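Local coordinates for protein (R)-specific secondary-alkylsulfatase (Pseudomonas sp., PDB 4AXH) that hydrolyses secondary alkyl sulfates enantioselectively at a two-zinc centre, inverting the configuration to give (S)-alcohols and sulfate, at residues Y231-V245 and L516-L528. Sequence-based numbering, arbitrary orientation.
Sequences YQSGVMVPRGAQAQV and LWRNMYMTGAMEL
Thr523 CG2 sits over the centre of the Tyr231 ring, a CH-pi contact 3.6 Å from the centroid, and the ring fits as a knob among Met520, Thr523, Gly524 and Glu527. Its hydroxyl donates to Glu527, OH to OE1 2.6 Å, reaching the carboxylate from above its plane, with ring and carboxylate perpendicular. The two amides of Asn519 and Gln244 lie 22° apart: Asn519 ND2 donates to Gln232 O (2.9 Å), while its OD1 receives Gln244 NE2 at 3.0 Å. Arg518, extended from CG to NE with CG anti to the backbone N (chi1 -171°), brings NE and NH2 side-on to a single acceptor, Ala243 O; the NE bond is 2.8 Å long. Met522 CE lies over one face of that guanidinium, offset toward the rim. These contacts join the C-terminal end of helix 222-233 and the following loop, in the metallo-beta-lactamase part of the chain, to helix 515-529 of the alkyl sulfatase dimerisation region. Toward the C-terminal end of this helix, the Met526 methyl, CE, ends against Pro238 CD at 3.5 Å. At its N-terminal end, Gln232 CG packs on Leu516 CG (3.8 Å); Gln232 binds sulfate, and Leu516 lies beside sulfate-binding Tyr417. In the second shell, Arg227 forms a salt bridge with Glu527 OE2, Tyr89 OH hydrogen-bonds to Gln244 OE1, and Thr100 O accepts from Arg518 NH1. Pro439 of the second subunit packs on Tyr231.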
loop_
_atom_site.group_PDB
_atom_site.type_symbol
_atom_site.label_atom_id
_atom_site.label_comp_id
_atom_site.label_asym_id
_atom_site.label_seq_id
_atom_site.Cartn_x
_atom_site.Cartn_y
_atom_site.Cartn_z
ATOM N N TYR A 231 16.026 -1.816 14.618
ATOM C CA TYR A 231 16.949 -1.836 13.489
ATOM C C TYR A 231 17.049 -0.423 12.890
ATOM O O TYR A 231 18.149 0.053 12.652
ATOM C CB TYR A 231 16.511 -2.895 12.455
ATOM C CG TYR A 231 17.035 -4.282 12.767
ATOM C CD1 TYR A 231 16.591 -4.984 13.887
ATOM C CD2 TYR A 231 17.955 -4.907 11.928
ATOM C CE1 TYR A 231 17.078 -6.260 14.181
ATOM C CE2 TYR A 231 18.430 -6.194 12.198
ATOM C CZ TYR A 231 17.991 -6.863 13.328
ATOM O OH TYR A 231 18.482 -8.107 13.604
ATOM N N GLN A 232 15.912 0.269 12.742
ATOM C CA GLN A 232 15.836 1.619 12.198
ATOM C C GLN A 232 16.612 2.642 13.035
ATOM O O GLN A 232 17.287 3.522 12.467
ATOM C CB GLN A 232 14.356 2.016 12.070
ATOM C CG GLN A 232 14.089 3.134 11.067
ATOM C CD GLN A 232 12.642 3.513 11.078
ATOM O OE1 GLN A 232 11.764 2.680 10.856
ATOM N NE2 GLN A 232 12.360 4.769 11.306
ATOM N N SER A 233 16.532 2.488 14.377
ATOM C CA SER A 233 17.100 3.350 15.431
ATOM C C SER A 233 18.602 3.229 15.718
ATOM O O SER A 233 19.250 4.235 16.130
ATOM C CB SER A 233 16.381 3.073 16.752
ATOM O OG SER A 233 14.976 3.198 16.623
ATOM N N GLY A 234 19.064 1.959 15.686
ATOM C CA GLY A 234 20.410 1.571 16.077
ATOM C C GLY A 234 20.648 1.831 17.558
ATOM O O GLY A 234 21.796 2.017 17.964
ATOM N N VAL A 235 19.545 1.864 18.380
ATOM C CA VAL A 235 19.546 2.132 19.839
ATOM C C VAL A 235 20.411 1.171 20.643
ATOM O O VAL A 235 21.062 1.609 21.603
ATOM C CB VAL A 235 18.146 2.340 20.506
ATOM C CG1 VAL A 235 17.683 3.818 20.418
ATOM C CG2 VAL A 235 17.090 1.346 19.970
ATOM N N MET A 236 20.414 -0.133 20.257
ATOM C CA MET A 236 21.234 -1.183 20.873
ATOM C C MET A 236 22.691 -1.186 20.366
ATOM O O MET A 236 23.547 -1.827 20.962
ATOM C CB MET A 236 20.567 -2.542 20.726
ATOM C CG MET A 236 19.736 -2.962 21.947
ATOM S SD MET A 236 18.728 -1.717 22.857
ATOM C CE MET A 236 19.937 -1.217 24.192
ATOM N N VAL A 237 22.979 -0.404 19.317
ATOM C CA VAL A 237 24.304 -0.258 18.714
ATOM C C VAL A 237 25.069 0.908 19.390
ATOM O O VAL A 237 24.517 1.995 19.548
ATOM C CB VAL A 237 24.206 -0.093 17.167
ATOM C CG1 VAL A 237 25.580 0.038 16.525
ATOM C CG2 VAL A 237 23.424 -1.253 16.532
ATOM N N PRO A 238 26.348 0.708 19.783
ATOM C CA PRO A 238 27.115 1.800 20.408
ATOM C C PRO A 238 27.348 2.965 19.449
ATOM O O PRO A 238 27.138 2.813 18.257
ATOM C CB PRO A 238 28.462 1.130 20.748
ATOM C CG PRO A 238 28.227 -0.281 20.703
ATOM C CD PRO A 238 27.165 -0.521 19.706
ATOM N N ARG A 239 27.817 4.112 19.961
ATOM C CA ARG A 239 28.117 5.271 19.134
ATOM C C ARG A 239 29.606 5.220 18.829
ATOM O O ARG A 239 30.394 4.724 19.653
ATOM C CB ARG A 239 27.720 6.598 19.810
ATOM C CG ARG A 239 26.375 6.613 20.580
ATOM C CD ARG A 239 25.232 5.875 19.890
ATOM N NE ARG A 239 24.016 5.797 20.699
ATOM C CZ ARG A 239 22.951 5.055 20.397
ATOM N NH1 ARG A 239 22.961 4.267 19.325
ATOM N NH2 ARG A 239 21.879 5.072 21.180
ATOM N N GLY A 240 29.980 5.685 17.639
ATOM C CA GLY A 240 31.362 5.672 17.180
ATOM C C GLY A 240 31.451 5.411 15.694
ATOM O O GLY A 240 30.518 4.843 15.111
ATOM N N ALA A 241 32.600 5.811 15.079
ATOM C CA ALA A 241 32.910 5.708 13.644
ATOM C C ALA A 241 32.791 4.305 13.076
ATOM O O ALA A 241 32.583 4.167 11.865
ATOM C CB ALA A 241 34.279 6.292 13.358
ATOM N N GLN A 242 32.882 3.266 13.945
ATOM C CA GLN A 242 32.748 1.854 13.566
ATOM C C GLN A 242 31.329 1.313 13.834
ATOM O O GLN A 242 31.031 0.177 13.455
ATOM C CB GLN A 242 33.809 1.001 14.282
ATOM C CG GLN A 242 35.183 1.048 13.620
ATOM C CD GLN A 242 35.914 -0.264 13.759
ATOM O OE1 GLN A 242 36.956 -0.279 14.563
ATOM N NE2 GLN A 242 35.550 -1.274 13.153
ATOM N N ALA A 243 30.462 2.128 14.484
ATOM C CA ALA A 243 29.087 1.758 14.836
ATOM C C ALA A 243 28.006 2.871 14.494
ATOM O O ALA A 243 27.995 3.356 13.357
ATOM C CB ALA A 243 29.032 1.335 16.293
ATOM N N GLN A 244 27.114 3.259 15.457
ATOM C CA GLN A 244 26.067 4.254 15.250
ATOM C C GLN A 244 26.622 5.664 15.153
ATOM O O GLN A 244 27.341 6.096 16.045
ATOM C CB GLN A 244 25.017 4.173 16.357
ATOM C CG GLN A 244 23.583 4.443 15.883
ATOM C CD GLN A 244 23.200 5.890 16.008
ATOM O OE1 GLN A 244 23.756 6.656 16.808
ATOM N NE2 GLN A 244 22.235 6.293 15.231
ATOM N N VAL A 245 26.299 6.390 14.070
ATOM C CA VAL A 245 26.807 7.748 13.899
ATOM C C VAL A 245 25.731 8.836 13.792
ATOM O O VAL A 245 25.973 9.968 14.220
ATOM C CB VAL A 245 27.884 7.896 12.785
ATOM C CG1 VAL A 245 29.109 7.051 13.081
ATOM C CG2 VAL A 245 27.331 7.594 11.396
ATOM N N LEU A 516 19.594 5.235 8.110
ATOM C CA LEU A 516 18.697 4.165 8.539
ATOM C C LEU A 516 19.276 2.836 8.076
ATOM O O LEU A 516 19.303 1.891 8.847
ATOM C CB LEU A 516 17.280 4.421 7.984
ATOM C CG LEU A 516 16.324 5.301 8.843
ATOM C CD1 LEU A 516 17.020 6.428 9.562
ATOM C CD2 LEU A 516 15.207 5.874 8.037
ATOM N N TRP A 517 19.841 2.779 6.851
ATOM C CA TRP A 517 20.474 1.562 6.326
ATOM C C TRP A 517 21.686 1.238 7.168
ATOM O O TRP A 517 21.921 0.072 7.451
ATOM C CB TRP A 517 20.857 1.734 4.859
ATOM C CG TRP A 517 19.707 1.618 3.878
ATOM C CD1 TRP A 517 18.448 2.141 4.010
ATOM C CD2 TRP A 517 19.772 1.061 2.544
ATOM N NE1 TRP A 517 17.694 1.845 2.894
ATOM C CE2 TRP A 517 18.487 1.201 1.970
ATOM C CE3 TRP A 517 20.775 0.395 1.811
ATOM C CZ2 TRP A 517 18.171 0.670 0.710
ATOM C CZ3 TRP A 517 20.469 -0.095 0.564
ATOM C CH2 TRP A 517 19.177 0.034 0.027
ATOM N N ARG A 518 22.430 2.264 7.611
ATOM C CA ARG A 518 23.595 2.072 8.478
ATOM C C ARG A 518 23.173 1.520 9.847
ATOM O O ARG A 518 23.818 0.589 10.335
ATOM C CB ARG A 518 24.477 3.335 8.611
ATOM C CG ARG A 518 25.776 3.008 9.337
ATOM C CD ARG A 518 26.527 4.217 9.837
ATOM N NE ARG A 518 27.697 3.840 10.633
ATOM C CZ ARG A 518 28.921 3.686 10.133
ATOM N NH1 ARG A 518 29.137 3.809 8.828
ATOM N NH2 ARG A 518 29.937 3.393 10.932
ATOM N N ASN A 519 22.089 2.067 10.451
ATOM C CA ASN A 519 21.552 1.582 11.724
ATOM C C ASN A 519 21.075 0.122 11.589
ATOM O O ASN A 519 21.315 -0.672 12.490
ATOM C CB ASN A 519 20.412 2.462 12.202
ATOM C CG ASN A 519 20.784 3.860 12.665
ATOM O OD1 ASN A 519 21.879 4.110 13.171
ATOM N ND2 ASN A 519 19.842 4.804 12.576
ATOM N N MET A 520 20.442 -0.236 10.464
ATOM C CA MET A 520 19.919 -1.590 10.202
ATOM C C MET A 520 21.030 -2.633 10.050
ATOM O O MET A 520 21.052 -3.595 10.815
ATOM C CB MET A 520 18.953 -1.635 9.008
ATOM C CG MET A 520 17.701 -0.794 9.177
ATOM S SD MET A 520 16.553 -0.960 7.756
ATOM C CE MET A 520 16.896 0.468 6.918
ATOM N N TYR A 521 21.954 -2.448 9.085
ATOM C CA TYR A 521 23.071 -3.369 8.849
ATOM C C TYR A 521 23.844 -3.560 10.123
ATOM O O TYR A 521 24.108 -4.708 10.485
ATOM C CB TYR A 521 23.998 -2.877 7.736
ATOM C CG TYR A 521 23.397 -2.878 6.345
ATOM C CD1 TYR A 521 22.774 -4.011 5.833
ATOM C CD2 TYR A 521 23.599 -1.807 5.479
ATOM C CE1 TYR A 521 22.271 -4.034 4.527
ATOM C CE2 TYR A 521 23.114 -1.824 4.171
ATOM C CZ TYR A 521 22.447 -2.938 3.696
ATOM O OH TYR A 521 21.962 -2.945 2.403
ATOM N N MET A 522 24.142 -2.458 10.843
ATOM C CA MET A 522 24.841 -2.488 12.136
ATOM C C MET A 522 24.092 -3.309 13.229
ATOM O O MET A 522 24.727 -4.097 13.936
ATOM C CB MET A 522 25.171 -1.065 12.615
ATOM C CG MET A 522 26.663 -0.661 12.503
ATOM S SD MET A 522 27.575 -1.170 11.004
ATOM C CE MET A 522 28.747 0.126 10.898
ATOM N N THR A 523 22.746 -3.151 13.335
ATOM C CA THR A 523 21.928 -3.896 14.286
ATOM C C THR A 523 21.957 -5.348 13.877
ATOM O O THR A 523 22.051 -6.216 14.738
ATOM C CB THR A 523 20.517 -3.302 14.406
ATOM O OG1 THR A 523 20.616 -1.902 14.742
ATOM C CG2 THR A 523 19.672 -4.026 15.464
ATOM N N GLY A 524 21.941 -5.572 12.562
ATOM C CA GLY A 524 22.028 -6.877 11.917
ATOM C C GLY A 524 23.325 -7.597 12.239
ATOM O O GLY A 524 23.300 -8.741 12.697
ATOM N N ALA A 525 24.463 -6.921 12.025
ATOM C CA ALA A 525 25.796 -7.454 12.291
ATOM C C ALA A 525 25.984 -7.820 13.784
ATOM O O ALA A 525 26.488 -8.898 14.076
ATOM C CB ALA A 525 26.854 -6.469 11.837
ATOM N N MET A 526 25.515 -6.964 14.713
ATOM C CA MET A 526 25.546 -7.187 16.154
ATOM C C MET A 526 24.770 -8.464 16.537
ATOM O O MET A 526 25.356 -9.354 17.133
ATOM C CB MET A 526 24.971 -5.963 16.872
ATOM C CG MET A 526 24.850 -6.102 18.384
ATOM S SD MET A 526 24.295 -4.540 19.172
ATOM C CE MET A 526 25.816 -3.688 19.193
ATOM N N GLU A 527 23.484 -8.567 16.178
ATOM C CA GLU A 527 22.656 -9.733 16.525
ATOM C C GLU A 527 23.127 -11.042 15.891
ATOM O O GLU A 527 22.902 -12.110 16.469
ATOM C CB GLU A 527 21.176 -9.511 16.209
ATOM C CG GLU A 527 20.444 -8.451 17.023
ATOM C CD GLU A 527 18.939 -8.411 16.790
ATOM O OE1 GLU A 527 18.431 -9.170 15.929
ATOM O OE2 GLU A 527 18.254 -7.644 17.502
ATOM N N LEU A 528 23.775 -10.970 14.705
ATOM C CA LEU A 528 24.294 -12.158 14.013
ATOM C C LEU A 528 25.436 -12.715 14.824
ATOM O O LEU A 528 25.556 -13.924 14.977
ATOM C CB LEU A 528 24.793 -11.799 12.613
ATOM C CG LEU A 528 23.759 -11.840 11.516
ATOM C CD1 LEU A 528 24.248 -11.075 10.293
ATOM C CD2 LEU A 528 23.336 -13.297 11.177
HETATM O O HOH W 1 19.084 -1.618 17.609
#